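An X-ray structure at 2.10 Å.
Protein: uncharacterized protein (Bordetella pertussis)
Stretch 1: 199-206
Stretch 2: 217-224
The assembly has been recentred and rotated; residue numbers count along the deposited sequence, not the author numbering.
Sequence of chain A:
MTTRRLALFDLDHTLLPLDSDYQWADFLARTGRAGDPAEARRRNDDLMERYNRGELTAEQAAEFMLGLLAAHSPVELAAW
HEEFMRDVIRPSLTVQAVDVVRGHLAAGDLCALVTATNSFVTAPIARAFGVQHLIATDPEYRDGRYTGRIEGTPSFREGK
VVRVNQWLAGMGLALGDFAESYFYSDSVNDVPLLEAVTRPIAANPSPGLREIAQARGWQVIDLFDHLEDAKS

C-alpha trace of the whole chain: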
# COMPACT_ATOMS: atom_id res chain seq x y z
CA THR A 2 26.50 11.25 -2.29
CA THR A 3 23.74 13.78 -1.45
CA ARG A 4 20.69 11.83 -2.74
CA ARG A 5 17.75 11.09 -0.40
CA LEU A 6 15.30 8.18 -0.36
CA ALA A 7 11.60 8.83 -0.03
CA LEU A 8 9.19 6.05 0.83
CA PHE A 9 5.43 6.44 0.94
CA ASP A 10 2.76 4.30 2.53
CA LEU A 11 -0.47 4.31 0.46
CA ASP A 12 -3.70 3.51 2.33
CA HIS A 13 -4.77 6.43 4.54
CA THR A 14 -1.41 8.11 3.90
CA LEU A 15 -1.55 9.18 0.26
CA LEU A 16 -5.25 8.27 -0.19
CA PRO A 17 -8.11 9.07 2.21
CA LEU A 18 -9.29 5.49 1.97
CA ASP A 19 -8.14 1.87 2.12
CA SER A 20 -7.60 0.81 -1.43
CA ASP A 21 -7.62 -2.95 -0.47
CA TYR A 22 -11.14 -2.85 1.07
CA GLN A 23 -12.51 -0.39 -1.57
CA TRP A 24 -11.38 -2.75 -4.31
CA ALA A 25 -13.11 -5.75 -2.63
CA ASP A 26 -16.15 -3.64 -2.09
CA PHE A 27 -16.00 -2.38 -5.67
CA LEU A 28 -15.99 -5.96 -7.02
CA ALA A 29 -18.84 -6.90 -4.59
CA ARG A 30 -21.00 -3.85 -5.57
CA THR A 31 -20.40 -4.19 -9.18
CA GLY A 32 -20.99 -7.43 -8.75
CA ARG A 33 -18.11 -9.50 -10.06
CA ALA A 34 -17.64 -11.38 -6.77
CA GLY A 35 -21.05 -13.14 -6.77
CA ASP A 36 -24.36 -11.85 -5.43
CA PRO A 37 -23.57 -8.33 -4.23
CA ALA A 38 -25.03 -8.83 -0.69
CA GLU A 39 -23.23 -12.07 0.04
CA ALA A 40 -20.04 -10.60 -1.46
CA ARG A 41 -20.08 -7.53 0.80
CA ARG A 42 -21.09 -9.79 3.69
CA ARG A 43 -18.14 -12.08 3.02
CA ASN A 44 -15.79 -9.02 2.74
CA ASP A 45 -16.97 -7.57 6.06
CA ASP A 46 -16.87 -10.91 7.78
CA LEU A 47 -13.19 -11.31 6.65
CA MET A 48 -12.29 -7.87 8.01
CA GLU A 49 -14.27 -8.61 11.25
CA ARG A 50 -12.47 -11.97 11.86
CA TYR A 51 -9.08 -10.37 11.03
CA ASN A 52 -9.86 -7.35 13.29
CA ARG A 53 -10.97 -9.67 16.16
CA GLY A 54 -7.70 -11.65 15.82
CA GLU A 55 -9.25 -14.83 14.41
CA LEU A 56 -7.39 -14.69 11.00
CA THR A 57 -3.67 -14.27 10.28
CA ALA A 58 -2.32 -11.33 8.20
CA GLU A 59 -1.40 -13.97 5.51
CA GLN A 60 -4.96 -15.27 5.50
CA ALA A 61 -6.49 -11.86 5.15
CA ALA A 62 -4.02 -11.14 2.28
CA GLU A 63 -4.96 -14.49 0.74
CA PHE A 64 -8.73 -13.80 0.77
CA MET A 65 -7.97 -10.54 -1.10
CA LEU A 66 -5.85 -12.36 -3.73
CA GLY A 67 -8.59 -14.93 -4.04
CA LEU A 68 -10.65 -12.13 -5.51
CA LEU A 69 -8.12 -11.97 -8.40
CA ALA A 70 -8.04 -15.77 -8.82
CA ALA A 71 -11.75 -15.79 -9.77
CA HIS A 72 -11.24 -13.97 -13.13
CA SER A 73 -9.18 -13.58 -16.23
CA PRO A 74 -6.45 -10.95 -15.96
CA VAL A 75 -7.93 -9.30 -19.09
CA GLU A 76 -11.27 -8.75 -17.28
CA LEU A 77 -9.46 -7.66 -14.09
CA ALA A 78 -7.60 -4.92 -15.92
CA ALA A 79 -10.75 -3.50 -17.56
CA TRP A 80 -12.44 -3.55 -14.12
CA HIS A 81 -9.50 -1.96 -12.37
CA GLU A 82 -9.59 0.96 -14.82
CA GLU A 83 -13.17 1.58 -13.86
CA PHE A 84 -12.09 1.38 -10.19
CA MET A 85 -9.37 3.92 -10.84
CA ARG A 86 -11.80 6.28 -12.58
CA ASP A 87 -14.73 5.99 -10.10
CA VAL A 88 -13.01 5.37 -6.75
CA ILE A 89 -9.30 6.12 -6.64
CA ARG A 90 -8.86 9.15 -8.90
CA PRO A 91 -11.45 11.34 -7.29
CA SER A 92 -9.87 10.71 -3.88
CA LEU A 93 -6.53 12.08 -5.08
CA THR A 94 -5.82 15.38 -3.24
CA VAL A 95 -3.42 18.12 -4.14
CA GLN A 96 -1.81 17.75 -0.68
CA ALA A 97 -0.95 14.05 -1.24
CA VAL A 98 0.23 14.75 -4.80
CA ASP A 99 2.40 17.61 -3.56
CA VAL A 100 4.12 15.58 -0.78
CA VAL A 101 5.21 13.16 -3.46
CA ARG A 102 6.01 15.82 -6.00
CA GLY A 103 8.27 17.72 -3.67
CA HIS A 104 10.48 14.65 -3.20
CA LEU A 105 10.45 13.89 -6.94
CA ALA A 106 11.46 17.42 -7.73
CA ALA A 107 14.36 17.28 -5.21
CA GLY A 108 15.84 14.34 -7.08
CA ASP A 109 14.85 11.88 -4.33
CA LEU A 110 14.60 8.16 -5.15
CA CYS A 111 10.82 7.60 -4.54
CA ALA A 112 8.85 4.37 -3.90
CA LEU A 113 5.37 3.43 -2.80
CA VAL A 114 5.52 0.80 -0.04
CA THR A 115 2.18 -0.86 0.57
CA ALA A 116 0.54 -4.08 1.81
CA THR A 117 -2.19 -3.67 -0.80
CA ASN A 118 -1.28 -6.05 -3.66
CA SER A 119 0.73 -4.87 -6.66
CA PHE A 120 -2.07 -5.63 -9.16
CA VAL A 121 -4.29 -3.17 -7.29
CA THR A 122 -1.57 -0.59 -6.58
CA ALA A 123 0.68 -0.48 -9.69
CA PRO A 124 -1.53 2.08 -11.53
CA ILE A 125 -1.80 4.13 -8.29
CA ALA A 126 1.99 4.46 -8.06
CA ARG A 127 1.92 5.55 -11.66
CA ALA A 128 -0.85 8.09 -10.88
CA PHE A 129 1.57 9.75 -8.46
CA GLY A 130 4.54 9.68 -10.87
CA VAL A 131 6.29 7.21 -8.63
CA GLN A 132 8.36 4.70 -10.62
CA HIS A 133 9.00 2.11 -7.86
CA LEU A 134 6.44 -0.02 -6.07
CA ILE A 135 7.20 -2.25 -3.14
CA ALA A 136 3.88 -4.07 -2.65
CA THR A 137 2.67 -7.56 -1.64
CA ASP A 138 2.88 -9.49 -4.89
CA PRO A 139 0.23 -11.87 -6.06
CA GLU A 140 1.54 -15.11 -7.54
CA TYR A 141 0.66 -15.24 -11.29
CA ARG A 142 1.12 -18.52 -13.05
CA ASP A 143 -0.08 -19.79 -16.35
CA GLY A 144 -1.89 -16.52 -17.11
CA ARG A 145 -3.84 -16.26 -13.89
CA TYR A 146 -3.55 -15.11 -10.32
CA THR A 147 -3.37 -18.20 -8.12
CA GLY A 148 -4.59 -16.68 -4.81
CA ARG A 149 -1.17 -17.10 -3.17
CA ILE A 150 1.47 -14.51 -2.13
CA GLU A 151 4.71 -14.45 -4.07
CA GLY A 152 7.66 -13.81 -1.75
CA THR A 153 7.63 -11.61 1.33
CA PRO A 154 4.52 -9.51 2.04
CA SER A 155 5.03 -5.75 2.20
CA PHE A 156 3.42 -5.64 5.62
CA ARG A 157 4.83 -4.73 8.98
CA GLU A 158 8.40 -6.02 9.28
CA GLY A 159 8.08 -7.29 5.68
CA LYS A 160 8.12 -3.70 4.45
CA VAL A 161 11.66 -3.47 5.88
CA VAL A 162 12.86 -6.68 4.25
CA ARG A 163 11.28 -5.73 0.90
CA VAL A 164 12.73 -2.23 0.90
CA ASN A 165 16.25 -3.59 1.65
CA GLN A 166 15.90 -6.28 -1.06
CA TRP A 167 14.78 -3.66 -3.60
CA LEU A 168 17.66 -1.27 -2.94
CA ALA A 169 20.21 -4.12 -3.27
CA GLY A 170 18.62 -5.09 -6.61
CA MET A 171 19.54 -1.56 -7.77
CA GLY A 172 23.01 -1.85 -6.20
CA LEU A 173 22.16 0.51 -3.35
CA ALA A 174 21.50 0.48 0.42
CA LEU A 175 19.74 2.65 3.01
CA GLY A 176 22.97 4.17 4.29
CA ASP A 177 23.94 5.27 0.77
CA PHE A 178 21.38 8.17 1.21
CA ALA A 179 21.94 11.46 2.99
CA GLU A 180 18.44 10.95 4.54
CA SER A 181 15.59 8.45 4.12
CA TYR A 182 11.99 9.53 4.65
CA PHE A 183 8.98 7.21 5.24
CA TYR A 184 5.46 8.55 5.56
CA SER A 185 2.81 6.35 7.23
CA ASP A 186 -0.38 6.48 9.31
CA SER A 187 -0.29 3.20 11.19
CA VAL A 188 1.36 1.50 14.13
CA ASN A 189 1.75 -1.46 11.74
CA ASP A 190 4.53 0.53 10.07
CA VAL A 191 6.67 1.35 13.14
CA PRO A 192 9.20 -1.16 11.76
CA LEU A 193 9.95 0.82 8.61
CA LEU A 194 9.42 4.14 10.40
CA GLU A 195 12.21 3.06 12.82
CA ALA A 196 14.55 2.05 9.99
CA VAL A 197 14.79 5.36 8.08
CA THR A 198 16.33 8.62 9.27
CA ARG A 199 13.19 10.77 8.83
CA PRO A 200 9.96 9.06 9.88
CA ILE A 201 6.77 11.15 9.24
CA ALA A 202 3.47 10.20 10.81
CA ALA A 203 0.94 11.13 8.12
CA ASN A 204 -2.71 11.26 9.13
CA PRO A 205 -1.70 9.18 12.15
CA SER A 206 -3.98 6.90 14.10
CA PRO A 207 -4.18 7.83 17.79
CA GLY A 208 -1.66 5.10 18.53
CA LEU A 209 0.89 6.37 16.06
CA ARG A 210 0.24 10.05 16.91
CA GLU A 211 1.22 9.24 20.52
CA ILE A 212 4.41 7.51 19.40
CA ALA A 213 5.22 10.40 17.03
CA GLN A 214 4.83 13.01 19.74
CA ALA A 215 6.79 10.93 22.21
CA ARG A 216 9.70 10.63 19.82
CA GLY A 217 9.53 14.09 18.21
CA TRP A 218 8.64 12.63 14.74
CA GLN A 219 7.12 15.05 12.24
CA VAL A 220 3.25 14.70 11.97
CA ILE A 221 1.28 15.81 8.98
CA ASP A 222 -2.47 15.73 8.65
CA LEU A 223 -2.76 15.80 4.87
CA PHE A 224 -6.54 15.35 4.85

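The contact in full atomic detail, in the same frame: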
# COMPACT_ATOMS: atom_id res chain seq x y z
N ARG A 199 14.23 9.78 8.62
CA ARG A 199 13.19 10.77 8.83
C ARG A 199 11.78 10.19 8.74
O ARG A 199 11.09 10.31 7.71
CB ARG A 199 13.31 11.89 7.82
CG ARG A 199 14.68 12.43 7.66
CD ARG A 199 14.86 13.77 8.37
NE ARG A 199 15.31 14.77 7.38
CZ ARG A 199 16.40 15.53 7.47
NH1 ARG A 199 17.21 15.47 8.53
NH2 ARG A 199 16.66 16.38 6.48
N PRO A 200 11.32 9.57 9.82
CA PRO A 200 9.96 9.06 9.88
C PRO A 200 8.93 10.20 9.99
O PRO A 200 9.14 11.14 10.81
CB PRO A 200 9.96 8.22 11.17
CG PRO A 200 11.01 8.85 12.02
CD PRO A 200 12.07 9.33 11.08
N ILE A 201 7.84 10.11 9.24
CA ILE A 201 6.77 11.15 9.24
C ILE A 201 5.46 10.41 9.45
O ILE A 201 5.12 9.50 8.69
CB ILE A 201 6.64 11.92 7.87
CG1 ILE A 201 8.00 12.44 7.33
CG2 ILE A 201 5.68 13.06 7.99
CD1 ILE A 201 8.69 13.41 8.23
N ALA A 202 4.75 10.76 10.50
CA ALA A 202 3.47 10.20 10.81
C ALA A 202 2.48 11.06 10.03
O ALA A 202 2.32 12.26 10.32
CB ALA A 202 3.23 10.30 12.28
N ALA A 203 1.86 10.46 9.03
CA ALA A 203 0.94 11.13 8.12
C ALA A 203 -0.47 10.65 8.43
O ALA A 203 -0.74 9.44 8.40
CB ALA A 203 1.29 10.82 6.67
N ASN A 204 -1.37 11.59 8.73
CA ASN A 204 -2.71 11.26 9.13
C ASN A 204 -2.69 10.17 10.24
O ASN A 204 -3.43 9.20 10.15
CB ASN A 204 -3.56 10.79 7.92
CG ASN A 204 -3.40 11.70 6.69
OD1 ASN A 204 -3.60 12.90 6.78
ND2 ASN A 204 -2.97 11.12 5.55
N PRO A 205 -1.84 10.30 11.26
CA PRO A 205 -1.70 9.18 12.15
C PRO A 205 -2.95 8.76 12.90
O PRO A 205 -3.81 9.58 13.20
CB PRO A 205 -0.66 9.69 13.16
CG PRO A 205 -0.83 11.22 13.07
CD PRO A 205 -0.95 11.39 11.63
N SER A 206 -3.01 7.46 13.21
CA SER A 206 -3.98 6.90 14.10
C SER A 206 -3.61 7.45 15.48
O SER A 206 -2.50 7.95 15.68
CB SER A 206 -3.85 5.33 14.11
OG SER A 206 -2.61 4.93 14.70
N GLY A 217 9.23 12.90 19.03
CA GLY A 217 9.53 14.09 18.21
C GLY A 217 9.44 13.94 16.68
O GLY A 217 9.96 14.78 15.96
N TRP A 218 8.78 12.88 16.19
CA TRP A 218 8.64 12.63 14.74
C TRP A 218 7.68 13.63 14.15
O TRP A 218 6.62 13.88 14.74
CB TRP A 218 8.07 11.23 14.47
CG TRP A 218 8.95 10.08 14.79
CD1 TRP A 218 10.27 10.13 15.09
CD2 TRP A 218 8.58 8.70 14.80
NE1 TRP A 218 10.75 8.86 15.29
CE2 TRP A 218 9.72 7.96 15.11
CE3 TRP A 218 7.39 8.01 14.58
CZ2 TRP A 218 9.71 6.55 15.21
CZ3 TRP A 218 7.37 6.63 14.68
CH2 TRP A 218 8.52 5.92 15.01
N GLN A 219 8.00 14.16 12.97
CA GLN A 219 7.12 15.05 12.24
C GLN A 219 5.73 14.38 12.06
O GLN A 219 5.66 13.16 11.92
CB GLN A 219 7.81 15.38 10.91
CG GLN A 219 7.08 16.06 9.82
CD GLN A 219 6.85 17.47 10.14
OE1 GLN A 219 6.04 17.79 11.00
NE2 GLN A 219 7.57 18.35 9.49
N VAL A 220 4.65 15.16 12.14
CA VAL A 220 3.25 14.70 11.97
C VAL A 220 2.65 15.57 10.91
O VAL A 220 2.89 16.75 10.92
CB VAL A 220 2.40 14.84 13.25
CG1 VAL A 220 0.93 14.56 12.99
CG2 VAL A 220 2.93 13.92 14.34
N ILE A 221 1.94 15.01 9.96
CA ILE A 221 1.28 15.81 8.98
C ILE A 221 -0.11 15.26 8.79
O ILE A 221 -0.29 14.07 8.58
CB ILE A 221 2.00 15.78 7.62
CG1 ILE A 221 3.47 16.18 7.77
CG2 ILE A 221 1.24 16.70 6.58
CD1 ILE A 221 4.16 16.14 6.41
N ASP A 222 -1.10 16.13 8.86
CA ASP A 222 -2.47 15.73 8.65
C ASP A 222 -2.84 16.22 7.28
O ASP A 222 -3.31 17.34 7.10
CB ASP A 222 -3.35 16.26 9.77
CG ASP A 222 -3.24 15.41 11.04
OD1 ASP A 222 -3.49 14.20 10.99
OD2 ASP A 222 -2.79 15.91 12.07
N LEU A 223 -2.52 15.41 6.29
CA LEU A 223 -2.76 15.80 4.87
C LEU A 223 -4.23 15.98 4.54
O LEU A 223 -4.56 16.77 3.68
CB LEU A 223 -2.20 14.76 3.91
CG LEU A 223 -0.69 14.63 3.90
CD1 LEU A 223 -0.23 13.38 3.12
CD2 LEU A 223 -0.01 15.90 3.33
N PHE A 224 -5.11 15.20 5.13
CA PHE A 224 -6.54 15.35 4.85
C PHE A 224 -7.39 14.88 5.99
O PHE A 224 -8.59 15.25 5.96
CB PHE A 224 -7.01 14.65 3.53
CG PHE A 224 -6.31 13.36 3.22
CD1 PHE A 224 -5.46 13.27 2.13
CD2 PHE A 224 -6.44 12.27 4.04
CE1 PHE A 224 -4.75 12.11 1.85
CE2 PHE A 224 -5.73 11.08 3.79
CZ PHE A 224 -4.88 10.99 2.67

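How do the two backbones lie against each other? They run in the same direction as neighbouring strands of a parallel sheet, their axes inclined by 31° and 4.6 Å apart at closest approach. Ala202 sits beside Val220 and Ala203 beside Ile221, with CA–CA distances of 4.7 and 4.8 Å. Hydrogen bonds lace the edges together in the staggered pattern typical of parallel strands: Ala202 N gives to Gln219 O (2.9 Å), Ile221 N gives to Ala202 O (2.8 Å), and Asn204 N gives to Ile221 O (2.7 Å). The carbonyls are also approached by CA–H groups, Val220 CA lying 3.1 Å from Ala202 O and Ala203 CA 3.2 Å from Ile221 O, so the seam between the two strands is tightly closed.

What fills the space on the two faces of the sheet? On the face carrying Ile201, Ala203 and Ile221, the branched side chains lean together across the seam: Ile201 CG2 meets Ile221 CD1 at 3.8 Å, while Ile201 CD1 comes within 3.4 Å of Gln219 CB. The end of Gln219 leads away, leaving its aliphatic base against the isoleucine. The other face holds Ala202 and Val220. Here the small methyl of Ala202 is the low point, and Val220 CG2 reaches to 4.2 Å from Ala202 CB. The other valine methyl, CG1, rests 3.8 Å from Pro205 CG, so the two branches of Val220 touch different neighbours.

How does a proline fit against a tryptophan at the beginning of the contact? Pro200 points the CG corner of its ring at the face of the Trp218 indole. Its CG stands 3.3 Å from the centroid of the five-membered ring formed by CG, CD1, NE1, CE2 and CD2, only 11° off the ring normal. This is a CH–pi contact: the puckered proline supplies a bump, the broad aromatic face a platform, and the C–H groups of CG suit the electron-rich indole face.

What holds the far end, where the strand pairing has stopped? Asn204, with positive phi, turns its side chain so that its end comes nearer the second stretch. Its OD1 accepts a hydrogen bond from Phe224 N (3.2 Å) and lies 2.8 Å from Leu223 N, placing the amide oxygen against the bend of the backbone. The phenyl ring of Phe224 then closes over the same side chain: OD1 of Asn204 lies over one ring face, and Asn204 ND2 is 3.3 Å from Phe224 CE2. One polar side chain thus meets both backbone and ring.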